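Local atomic coordinates of hypothetical protein PH1789 (Pyrococcus horikoshii, PDB entry 1WR2), a protein that is of unknown function but belongs to the ATP-grasp superfamily of proteins. Residues P118-I123 with P174-A179; I124-T127 with G133-I136; K199-L204 with K209-N214. All coordinates share one frame; numbering follows the deposited sequence.

Interaction 1 (P118-I123 with P174-A179)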
ATOM      1  N   PRO A 118       2.203  -1.029  15.099  1.00 46.65           N
ATOM      2  CA  PRO A 118       3.458  -0.875  14.365  1.00 47.18           C
ATOM      3  C   PRO A 118       4.305  -2.143  14.395  1.00 47.95           C
ATOM      4  O   PRO A 118       4.190  -2.965  15.309  1.00 47.22           O
ATOM      5  CB  PRO A 118       4.127   0.302  15.071  1.00 47.54           C
ATOM      6  CG  PRO A 118       3.604   0.200  16.468  1.00 49.10           C
ATOM      7  CD  PRO A 118       2.147  -0.112  16.249  1.00 47.02           C
ATOM      8  N   GLY A 119       5.137  -2.300  13.371  1.00 47.36           N
ATOM      9  CA  GLY A 119       6.011  -3.455  13.270  1.00 47.13           C
ATOM     10  C   GLY A 119       7.205  -3.040  12.437  1.00 46.92           C
ATOM     11  O   GLY A 119       7.348  -1.860  12.127  1.00 46.10           O
ATOM     12  N   ARG A 120       8.060  -3.988  12.068  1.00 47.30           N
ATOM     13  CA  ARG A 120       9.234  -3.665  11.262  1.00 47.45           C
ATOM     14  C   ARG A 120       8.810  -3.155   9.885  1.00 44.87           C
ATOM     15  O   ARG A 120       8.129  -3.859   9.141  1.00 42.61           O
ATOM     16  CB  ARG A 120      10.120  -4.899  11.093  1.00 49.16           C
ATOM     17  CG  ARG A 120      11.327  -4.663  10.194  1.00 54.43           C
ATOM     18  CD  ARG A 120      12.317  -3.698  10.825  1.00 57.44           C
ATOM     19  NE  ARG A 120      12.850  -4.225  12.078  1.00 60.80           N
ATOM     20  CZ  ARG A 120      13.789  -3.628  12.801  1.00 63.54           C
ATOM     21  NH1 ARG A 120      14.309  -2.474  12.395  1.00 63.84           N
ATOM     22  NH2 ARG A 120      14.209  -4.184  13.930  1.00 64.03           N
ATOM     23  N   GLU A 121       9.216  -1.935   9.545  1.00 43.92           N
ATOM     24  CA  GLU A 121       8.857  -1.366   8.253  1.00 43.76           C
ATOM     25  C   GLU A 121       9.702  -1.898   7.106  1.00 42.53           C
ATOM     26  O   GLU A 121      10.934  -1.869   7.169  1.00 41.64           O
ATOM     27  CB  GLU A 121       8.980   0.161   8.275  1.00 45.50           C
ATOM     28  CG  GLU A 121       7.915   0.869   9.074  1.00 50.26           C
ATOM     29  CD  GLU A 121       7.823   2.345   8.732  1.00 54.67           C
ATOM     30  OE1 GLU A 121       7.510   2.677   7.562  1.00 54.44           O
ATOM     31  OE2 GLU A 121       8.066   3.178   9.633  1.00 58.86           O
ATOM     32  N   VAL A 122       9.035  -2.397   6.067  1.00 38.84           N
ATOM     33  CA  VAL A 122       9.722  -2.888   4.880  1.00 37.37           C
ATOM     34  C   VAL A 122       9.000  -2.310   3.667  1.00 36.19           C
ATOM     35  O   VAL A 122       7.896  -1.761   3.785  1.00 33.64           O
ATOM     36  CB  VAL A 122       9.723  -4.435   4.766  1.00 37.71           C
ATOM     37  CG1 VAL A 122      10.337  -5.056   6.015  1.00 41.23           C
ATOM     38  CG2 VAL A 122       8.326  -4.944   4.523  1.00 37.72           C
ATOM     39  N   ILE A 123       9.630  -2.410   2.505  1.00 31.87           N
ATOM     40  CA  ILE A 123       9.036  -1.884   1.283  1.00 32.39           C
ATOM     41  C   ILE A 123       9.204  -2.875   0.140  1.00 32.42           C
ATOM     42  O   ILE A 123      10.281  -3.440  -0.048  1.00 32.70           O
ATOM     43  CB  ILE A 123       9.716  -0.554   0.843  1.00 32.52           C
ATOM     44  CG1 ILE A 123       9.492   0.542   1.891  1.00 31.53           C
ATOM     45  CG2 ILE A 123       9.156  -0.107  -0.507  1.00 31.77           C
ATOM     46  CD1 ILE A 123      10.181   1.874   1.538  1.00 32.33           C
ATOM     47  N   PRO A 174      20.554  -8.593   8.993  1.00 52.33           N
ATOM     48  CA  PRO A 174      20.771  -8.942  10.400  1.00 53.80           C
ATOM     49  C   PRO A 174      19.707  -8.340  11.303  1.00 54.55           C
ATOM     50  O   PRO A 174      19.340  -8.921  12.324  1.00 56.78           O
ATOM     51  CB  PRO A 174      22.160  -8.375  10.680  1.00 52.59           C
ATOM     52  CG  PRO A 174      22.855  -8.592   9.375  1.00 54.05           C
ATOM     53  CD  PRO A 174      21.808  -8.120   8.378  1.00 52.74           C
ATOM     54  N   ILE A 175      19.214  -7.168  10.921  1.00 55.69           N
ATOM     55  CA  ILE A 175      18.186  -6.486  11.694  1.00 56.30           C
ATOM     56  C   ILE A 175      16.883  -7.286  11.715  1.00 57.24           C
ATOM     57  O   ILE A 175      16.197  -7.350  12.738  1.00 58.14           O
ATOM     58  CB  ILE A 175      17.926  -5.086  11.119  1.00 55.95           C
ATOM     59  CG1 ILE A 175      19.197  -4.245  11.248  1.00 56.97           C
ATOM     60  CG2 ILE A 175      16.765  -4.426  11.844  1.00 56.46           C
ATOM     61  CD1 ILE A 175      19.117  -2.894  10.581  1.00 58.66           C
ATOM     62  N   LEU A 176      16.546  -7.900  10.586  1.00 57.54           N
ATOM     63  CA  LEU A 176      15.331  -8.700  10.486  1.00 57.70           C
ATOM     64  C   LEU A 176      15.470 -10.000  11.265  1.00 58.59           C
ATOM     65  O   LEU A 176      14.503 -10.499  11.836  1.00 57.68           O
ATOM     66  CB  LEU A 176      15.027  -9.028   9.025  1.00 57.34           C
ATOM     67  CG  LEU A 176      14.717  -7.866   8.084  1.00 57.28           C
ATOM     68  CD1 LEU A 176      14.465  -8.406   6.682  1.00 56.00           C
ATOM     69  CD2 LEU A 176      13.498  -7.108   8.592  1.00 57.63           C
ATOM     70  N   ALA A 177      16.678 -10.548  11.272  1.00 59.46           N
ATOM     71  CA  ALA A 177      16.944 -11.793  11.979  1.00 60.92           C
ATOM     72  C   ALA A 177      16.919 -11.553  13.484  1.00 60.74           C
ATOM     73  O   ALA A 177      16.782 -12.492  14.267  1.00 59.69           O
ATOM     74  CB  ALA A 177      18.298 -12.355  11.555  1.00 61.09           C
ATOM     75  N   GLY A 178      17.051 -10.290  13.877  1.00 61.07           N
ATOM     76  CA  GLY A 178      17.045  -9.949  15.288  1.00 62.44           C
ATOM     77  C   GLY A 178      18.448  -9.827  15.853  1.00 63.48           C
ATOM     78  O   GLY A 178      19.085 -10.833  16.170  1.00 63.87           O
ATOM     79  N   ALA A 179      18.932  -8.593  15.976  1.00 63.68           N
ATOM     80  CA  ALA A 179      20.265  -8.339  16.509  1.00 64.48           C
ATOM     81  C   ALA A 179      20.207  -8.055  18.011  1.00 65.34           C
ATOM     82  O   ALA A 179      20.363  -8.959  18.840  1.00 65.14           O
ATOM     83  CB  ALA A 179      20.897  -7.163  15.778  1.00 65.02           C
TER
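The flat guanidinium of Arg120 has the CG2 methyl of Ile175 over one face. The methyl carbon sits 3.0 Å above the plane, displaced toward the rim. Ile175 CG2 is unusually close to Arg120 CZ and NH1, 3.2 Å from each, and the exact spacing is doubtful. Arg120 NH2 stays 3.9 Å from Ile175 O, too far for a hydrogen bond. The contact is van der Waals in kind. Arg120 and Ile175 cross at about a right angle.

The arginine chain gets there by leaving the strand with CG on the side away from its own N (chi1 177°). It then bends at chi2 and chi3. Its aliphatic part makes the second contact: Arg120 CG lies 3.6 Å from Leu176 CD2, the far end of a leucine that reaches in obliquely. Leu176 is buried and also rests on Phe138 and Leu140 of strand 133-140. Val122 packs on the same two residues.

Gly178, just after the short, weakly bonded helix, has positive phi and leaves helical geometry. Arg120 is tied by its backbone to Val218 in the neighbouring strand. The arrangement is a short helix packed by its side chains against the first residues of strand 120-129, an inner strand of the antiparallel sheet of an ATP-grasp fold.

Interaction 2 (I124-T127 with G133-I136); sequences IGVT and GHAI
Strands 124-127 and 133-136 run antiparallel, their axes 4.8 Å apart at closest and their directions 168° apart, and Thr127 and Ala135 form a hydrogen-bonded pair, Thr127 N to Ala135 O at 3.1 Å and Ala135 N to Thr127 O at 2.8 Å.

On the face that carries Val126 and Ile136, Ile124 and Ile136 lie side by side and point the same way. Ile124 CG2 is 4.1 Å from Ile136 CG1. The chi1 of Ile136, -176°, sets this branch opposite its backbone N and beside its carbonyl carbon. Val126 and Ile136 are the adjoining non-hydrogen-bonded pair. Val126 CG2 is a little farther from the same Ile136 CG1, at 4.3 Å.

These are the two arms of a beta hairpin in the antiparallel sheet of the ATP-grasp fold. Helix 187-203 packs on the Val126 and Ile136 face, through Val197 and Leu194.

The other methyl of Val126, CG1, lies 4.0 Å from His134 CD2 and meets the imidazole at an oblique slant. The ring's polar end has its partner elsewhere: His134 NE2 is hydrogen-bonded to Ile208 O, and the ring also touches Val201 of the helix. Each paired carbonyl also takes a CA-H contact: Val126 CA to Ala135 O, and His134 CA to Thr127 O, both at 3.2 Å. On the other face, Ala135 is buried while Thr127 is exposed.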
ATOM      1  N   ILE A 124       8.132  -3.094  -0.611  1.00 31.16           N
ATOM      2  CA  ILE A 124       8.193  -3.971  -1.768  1.00 30.53           C
ATOM      3  C   ILE A 124       7.813  -3.117  -2.966  1.00 30.35           C
ATOM      4  O   ILE A 124       6.707  -2.563  -3.026  1.00 31.91           O
ATOM      5  CB  ILE A 124       7.223  -5.157  -1.653  1.00 32.06           C
ATOM      6  CG1 ILE A 124       7.718  -6.130  -0.576  1.00 33.65           C
ATOM      7  CG2 ILE A 124       7.109  -5.859  -2.996  1.00 32.34           C
ATOM      8  CD1 ILE A 124       6.775  -7.299  -0.311  1.00 34.13           C
ATOM      9  N   GLY A 125       8.743  -2.988  -3.905  1.00 29.44           N
ATOM     10  CA  GLY A 125       8.493  -2.195  -5.093  1.00 28.94           C
ATOM     11  C   GLY A 125       8.544  -3.005  -6.377  1.00 30.93           C
ATOM     12  O   GLY A 125       9.151  -4.071  -6.433  1.00 28.73           O
ATOM     13  N   VAL A 126       7.898  -2.482  -7.410  1.00 30.28           N
ATOM     14  CA  VAL A 126       7.848  -3.114  -8.717  1.00 30.49           C
ATOM     15  C   VAL A 126       7.972  -2.051  -9.797  1.00 31.76           C
ATOM     16  O   VAL A 126       7.283  -1.028  -9.774  1.00 30.59           O
ATOM     17  CB  VAL A 126       6.521  -3.887  -8.921  1.00 29.29           C
ATOM     18  CG1 VAL A 126       6.402  -4.366 -10.360  1.00 31.76           C
ATOM     19  CG2 VAL A 126       6.469  -5.077  -7.974  1.00 30.61           C
ATOM     20  N   THR A 127       8.888  -2.278 -10.726  1.00 31.28           N
ATOM     21  CA  THR A 127       9.088  -1.371 -11.844  1.00 34.08           C
ATOM     22  C   THR A 127       9.212  -2.250 -13.075  1.00 35.97           C
ATOM     23  O   THR A 127       9.396  -3.468 -12.955  1.00 33.01           O
ATOM     24  CB  THR A 127      10.375  -0.539 -11.692  1.00 36.02           C
ATOM     25  OG1 THR A 127      11.515  -1.406 -11.628  1.00 34.86           O
ATOM     26  CG2 THR A 127      10.308   0.309 -10.432  1.00 37.48           C
ATOM     27  N   GLY A 133      11.767  -6.303 -18.638  1.00 38.29           N
ATOM     28  CA  GLY A 133      10.443  -6.514 -18.077  1.00 37.91           C
ATOM     29  C   GLY A 133      10.322  -6.064 -16.625  1.00 37.84           C
ATOM     30  O   GLY A 133      11.097  -5.219 -16.154  1.00 34.28           O
ATOM     31  N   HIS A 134       9.354  -6.635 -15.908  1.00 36.82           N
ATOM     32  CA  HIS A 134       9.117  -6.274 -14.514  1.00 36.12           C
ATOM     33  C   HIS A 134      10.116  -6.848 -13.527  1.00 35.84           C
ATOM     34  O   HIS A 134      10.590  -7.976 -13.668  1.00 33.79           O
ATOM     35  CB  HIS A 134       7.708  -6.689 -14.064  1.00 37.15           C
ATOM     36  CG  HIS A 134       6.609  -5.908 -14.715  1.00 39.70           C
ATOM     37  ND1 HIS A 134       6.033  -6.284 -15.909  1.00 37.18           N
ATOM     38  CD2 HIS A 134       5.994  -4.759 -14.344  1.00 41.00           C
ATOM     39  CE1 HIS A 134       5.108  -5.402 -16.246  1.00 42.24           C
ATOM     40  NE2 HIS A 134       5.063  -4.467 -15.312  1.00 42.42           N
ATOM     41  N   ALA A 135      10.428  -6.047 -12.515  1.00 33.43           N
ATOM     42  CA  ALA A 135      11.343  -6.455 -11.471  1.00 31.08           C
ATOM     43  C   ALA A 135      10.703  -6.122 -10.137  1.00 31.72           C
ATOM     44  O   ALA A 135       9.992  -5.118 -10.004  1.00 31.62           O
ATOM     45  CB  ALA A 135      12.669  -5.734 -11.625  1.00 26.65           C
ATOM     46  N   ILE A 136      10.948  -6.979  -9.154  1.00 28.79           N
ATOM     47  CA  ILE A 136      10.423  -6.789  -7.826  1.00 30.23           C
ATOM     48  C   ILE A 136      11.607  -6.448  -6.911  1.00 31.21           C
ATOM     49  O   ILE A 136      12.677  -7.049  -7.016  1.00 29.09           O
ATOM     50  CB  ILE A 136       9.695  -8.063  -7.348  1.00 26.38           C
ATOM     51  CG1 ILE A 136       9.049  -7.820  -5.982  1.00 28.05           C
ATOM     52  CG2 ILE A 136      10.674  -9.241  -7.313  1.00 27.54           C
ATOM     53  CD1 ILE A 136       7.989  -8.856  -5.630  1.00 27.76           C
TER

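Interaction 3 (K199-L204 with K209-N214); sequences KLVDDL and KEMDLN
The salt bridge from Lys199 NZ to Asp203 OD1, 2.8 Å long, spans one turn of the helix whose Leu200 and Val201 meet Met211. Asp203 OD1 offers its syn lone pair, and Asp203 OD2 is bonded to the hydroxyl of Tyr32. The carboxylate is therefore held at both oxygens. The backbone bond from Asp203 N to Lys199 O, 2.9 Å, closes the same turn.

The contact with the strand is made by Met211. Its sulfur rests against two methyls of the helix, over the pair of them. Met211 SD lies 3.9 Å from Val201 CG2 and 4.1 Å from Leu200 CD2. Val201 and Met211 pass in opposite directions, while Leu200 crosses at a slant. A bend at chi3 (-81°) brings Met211 CE to 4.2 Å from Leu200 CD2.

Val126 touches both Val201 and Met211, so helix 187-203 packs here on a face of the ATP-grasp sheet. Leu29 of helix 22-30 touches Leu200 and Met211. Just before Met211, Lys209 and Glu210 both face Ile233 in a classic beta bulge. All three touching residues are buried and the sulfur acts as an apolar group, so the contact rests on shape and apolar burial, with charges kept to other sides of the helix and strand.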
ATOM      1  N   LYS A 199       3.311 -13.002  -8.496  1.00 37.25           N
ATOM      2  CA  LYS A 199       2.205 -13.646  -9.208  1.00 37.63           C
ATOM      3  C   LYS A 199       1.277 -12.585  -9.789  1.00 37.30           C
ATOM      4  O   LYS A 199       0.924 -12.618 -10.973  1.00 36.13           O
ATOM      5  CB  LYS A 199       1.441 -14.555  -8.235  1.00 41.03           C
ATOM      6  CG  LYS A 199       0.114 -15.097  -8.753  1.00 44.35           C
ATOM      7  CD  LYS A 199       0.277 -15.867 -10.058  1.00 50.11           C
ATOM      8  CE  LYS A 199      -1.065 -16.407 -10.544  1.00 50.75           C
ATOM      9  NZ  LYS A 199      -0.958 -17.028 -11.889  1.00 52.31           N
ATOM     10  N   LEU A 200       0.897 -11.640  -8.941  1.00 35.55           N
ATOM     11  CA  LEU A 200       0.021 -10.543  -9.329  1.00 35.10           C
ATOM     12  C   LEU A 200       0.597  -9.781 -10.525  1.00 35.10           C
ATOM     13  O   LEU A 200      -0.101  -9.532 -11.511  1.00 34.75           O
ATOM     14  CB  LEU A 200      -0.159  -9.600  -8.124  1.00 35.19           C
ATOM     15  CG  LEU A 200      -1.087  -8.379  -8.165  1.00 34.75           C
ATOM     16  CD1 LEU A 200      -1.289  -7.891  -6.748  1.00 34.60           C
ATOM     17  CD2 LEU A 200      -0.507  -7.268  -9.023  1.00 34.68           C
ATOM     18  N   VAL A 201       1.876  -9.425 -10.440  1.00 33.45           N
ATOM     19  CA  VAL A 201       2.532  -8.683 -11.514  1.00 32.92           C
ATOM     20  C   VAL A 201       2.695  -9.507 -12.792  1.00 35.09           C
ATOM     21  O   VAL A 201       2.502  -8.992 -13.899  1.00 34.42           O
ATOM     22  CB  VAL A 201       3.913  -8.171 -11.055  1.00 32.11           C
ATOM     23  CG1 VAL A 201       4.599  -7.403 -12.184  1.00 28.52           C
ATOM     24  CG2 VAL A 201       3.738  -7.281  -9.828  1.00 29.92           C
ATOM     25  N   ASP A 202       3.052 -10.777 -12.642  1.00 34.79           N
ATOM     26  CA  ASP A 202       3.224 -11.642 -13.804  1.00 39.43           C
ATOM     27  C   ASP A 202       1.875 -11.747 -14.534  1.00 38.99           C
ATOM     28  O   ASP A 202       1.798 -11.587 -15.750  1.00 40.64           O
ATOM     29  CB  ASP A 202       3.730 -13.015 -13.344  1.00 40.90           C
ATOM     30  CG  ASP A 202       4.207 -13.892 -14.497  1.00 44.04           C
ATOM     31  OD1 ASP A 202       4.832 -13.368 -15.436  1.00 44.46           O
ATOM     32  OD2 ASP A 202       3.971 -15.115 -14.447  1.00 46.26           O
ATOM     33  N   ASP A 203       0.808 -11.983 -13.779  1.00 40.17           N
ATOM     34  CA  ASP A 203      -0.534 -12.084 -14.347  1.00 40.97           C
ATOM     35  C   ASP A 203      -0.960 -10.814 -15.061  1.00 42.42           C
ATOM     36  O   ASP A 203      -1.500 -10.856 -16.170  1.00 41.10           O
ATOM     37  CB  ASP A 203      -1.553 -12.358 -13.248  1.00 42.37           C
ATOM     38  CG  ASP A 203      -1.650 -13.810 -12.900  1.00 42.52           C
ATOM     39  OD1 ASP A 203      -0.766 -14.585 -13.323  1.00 43.76           O
ATOM     40  OD2 ASP A 203      -2.610 -14.172 -12.197  1.00 44.25           O
ATOM     41  N   LEU A 204      -0.709  -9.684 -14.410  1.00 40.43           N
ATOM     42  CA  LEU A 204      -1.106  -8.390 -14.935  1.00 40.80           C
ATOM     43  C   LEU A 204       0.010  -7.591 -15.594  1.00 41.07           C
ATOM     44  O   LEU A 204      -0.078  -6.365 -15.670  1.00 39.47           O
ATOM     45  CB  LEU A 204      -1.708  -7.564 -13.799  1.00 40.90           C
ATOM     46  CG  LEU A 204      -2.727  -8.283 -12.906  1.00 39.39           C
ATOM     47  CD1 LEU A 204      -2.998  -7.434 -11.673  1.00 40.62           C
ATOM     48  CD2 LEU A 204      -4.009  -8.552 -13.677  1.00 40.21           C
ATOM     49  N   LYS A 209       2.340  -0.831 -14.840  1.00 38.12           N
ATOM     50  CA  LYS A 209       3.627  -0.254 -15.217  1.00 38.79           C
ATOM     51  C   LYS A 209       4.544  -0.385 -14.002  1.00 38.14           C
ATOM     52  O   LYS A 209       5.658  -0.908 -14.098  1.00 38.26           O
ATOM     53  CB  LYS A 209       3.453   1.219 -15.583  1.00 38.85           C
ATOM     54  CG  LYS A 209       4.728   1.942 -15.978  1.00 41.87           C
ATOM     55  CD  LYS A 209       4.416   3.395 -16.352  1.00 46.53           C
ATOM     56  CE  LYS A 209       5.652   4.149 -16.831  1.00 47.05           C
ATOM     57  NZ  LYS A 209       6.667   4.280 -15.754  1.00 50.23           N
ATOM     58  N   GLU A 210       4.064   0.095 -12.856  1.00 34.87           N
ATOM     59  CA  GLU A 210       4.831   0.018 -11.619  1.00 35.66           C
ATOM     60  C   GLU A 210       3.930   0.059 -10.392  1.00 34.07           C
ATOM     61  O   GLU A 210       2.762   0.428 -10.473  1.00 31.46           O
ATOM     62  CB  GLU A 210       5.869   1.147 -11.560  1.00 36.55           C
ATOM     63  CG  GLU A 210       5.323   2.526 -11.868  1.00 43.12           C
ATOM     64  CD  GLU A 210       6.407   3.582 -11.912  1.00 43.47           C
ATOM     65  OE1 GLU A 210       7.389   3.408 -12.667  1.00 47.68           O
ATOM     66  OE2 GLU A 210       6.275   4.591 -11.194  1.00 45.31           O
ATOM     67  N   MET A 211       4.473  -0.343  -9.252  1.00 32.90           N
ATOM     68  CA  MET A 211       3.692  -0.332  -8.029  1.00 34.20           C
ATOM     69  C   MET A 211       4.587  -0.553  -6.825  1.00 33.27           C
ATOM     70  O   MET A 211       5.784  -0.803  -6.948  1.00 29.99           O
ATOM     71  CB  MET A 211       2.636  -1.444  -8.071  1.00 34.66           C
ATOM     72  CG  MET A 211       3.231  -2.848  -7.964  1.00 34.98           C
ATOM     73  SD  MET A 211       2.053  -4.190  -8.230  1.00 39.61           S
ATOM     74  CE  MET A 211       1.266  -4.297  -6.658  1.00 35.39           C
ATOM     75  N   ASP A 212       3.995  -0.449  -5.650  1.00 35.69           N
ATOM     76  CA  ASP A 212       4.727  -0.711  -4.433  1.00 37.27           C
ATOM     77  C   ASP A 212       3.753  -0.903  -3.304  1.00 35.76           C
ATOM     78  O   ASP A 212       2.564  -0.596  -3.428  1.00 34.16           O
ATOM     79  CB  ASP A 212       5.710   0.417  -4.102  1.00 39.26           C
ATOM     80  CG  ASP A 212       5.022   1.729  -3.815  1.00 42.71           C
ATOM     81  OD1 ASP A 212       4.162   1.775  -2.907  1.00 45.20           O
ATOM     82  OD2 ASP A 212       5.352   2.718  -4.498  1.00 45.94           O
ATOM     83  N   LEU A 213       4.269  -1.480  -2.228  1.00 33.12           N
ATOM     84  CA  LEU A 213       3.510  -1.711  -1.020  1.00 32.39           C
ATOM     85  C   LEU A 213       4.409  -0.945  -0.069  1.00 31.53           C
ATOM     86  O   LEU A 213       5.529  -1.377   0.204  1.00 30.29           O
ATOM     87  CB  LEU A 213       3.501  -3.193  -0.654  1.00 33.96           C
ATOM     88  CG  LEU A 213       3.205  -4.269  -1.700  1.00 35.37           C
ATOM     89  CD1 LEU A 213       2.853  -5.538  -0.954  1.00 33.23           C
ATOM     90  CD2 LEU A 213       2.075  -3.870  -2.624  1.00 37.49           C
ATOM     91  N   ASN A 214       3.928   0.198   0.413  1.00 31.65           N
ATOM     92  CA  ASN A 214       4.725   1.051   1.282  1.00 31.31           C
ATOM     93  C   ASN A 214       3.810   2.019   2.023  1.00 31.47           C
ATOM     94  O   ASN A 214       3.174   2.876   1.407  1.00 29.58           O
ATOM     95  CB  ASN A 214       5.731   1.814   0.415  1.00 32.58           C
ATOM     96  CG  ASN A 214       6.623   2.755   1.218  1.00 35.75           C
ATOM     97  OD1 ASN A 214       6.543   2.819   2.438  1.00 37.30           O
ATOM     98  ND2 ASN A 214       7.483   3.487   0.522  1.00 36.45           N
TER

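How the interactions relate
Counted from the N terminus, the first of these segments lie on strand 120-129. Its early part is met by the short helix 173-177 much later in the chain, so interaction 1 closes a long loop of 50 residues. The later part, 124-127, pairs almost at once with 133-136. Interaction 2, this hairpin, lies wholly within that loop. Interaction 3 follows in series: helix 187-203 turns back after four residues into strand 208-218. It returns beside strand 120-129, where Val126 N and Met211 O probably hydrogen-bond at 2.7 Å. The centres of interactions 2 and 3 are about 7 Å apart. That of interaction 1 is about 21 and 23 Å from them, though Ile123 still touches Leu213 and Asn214.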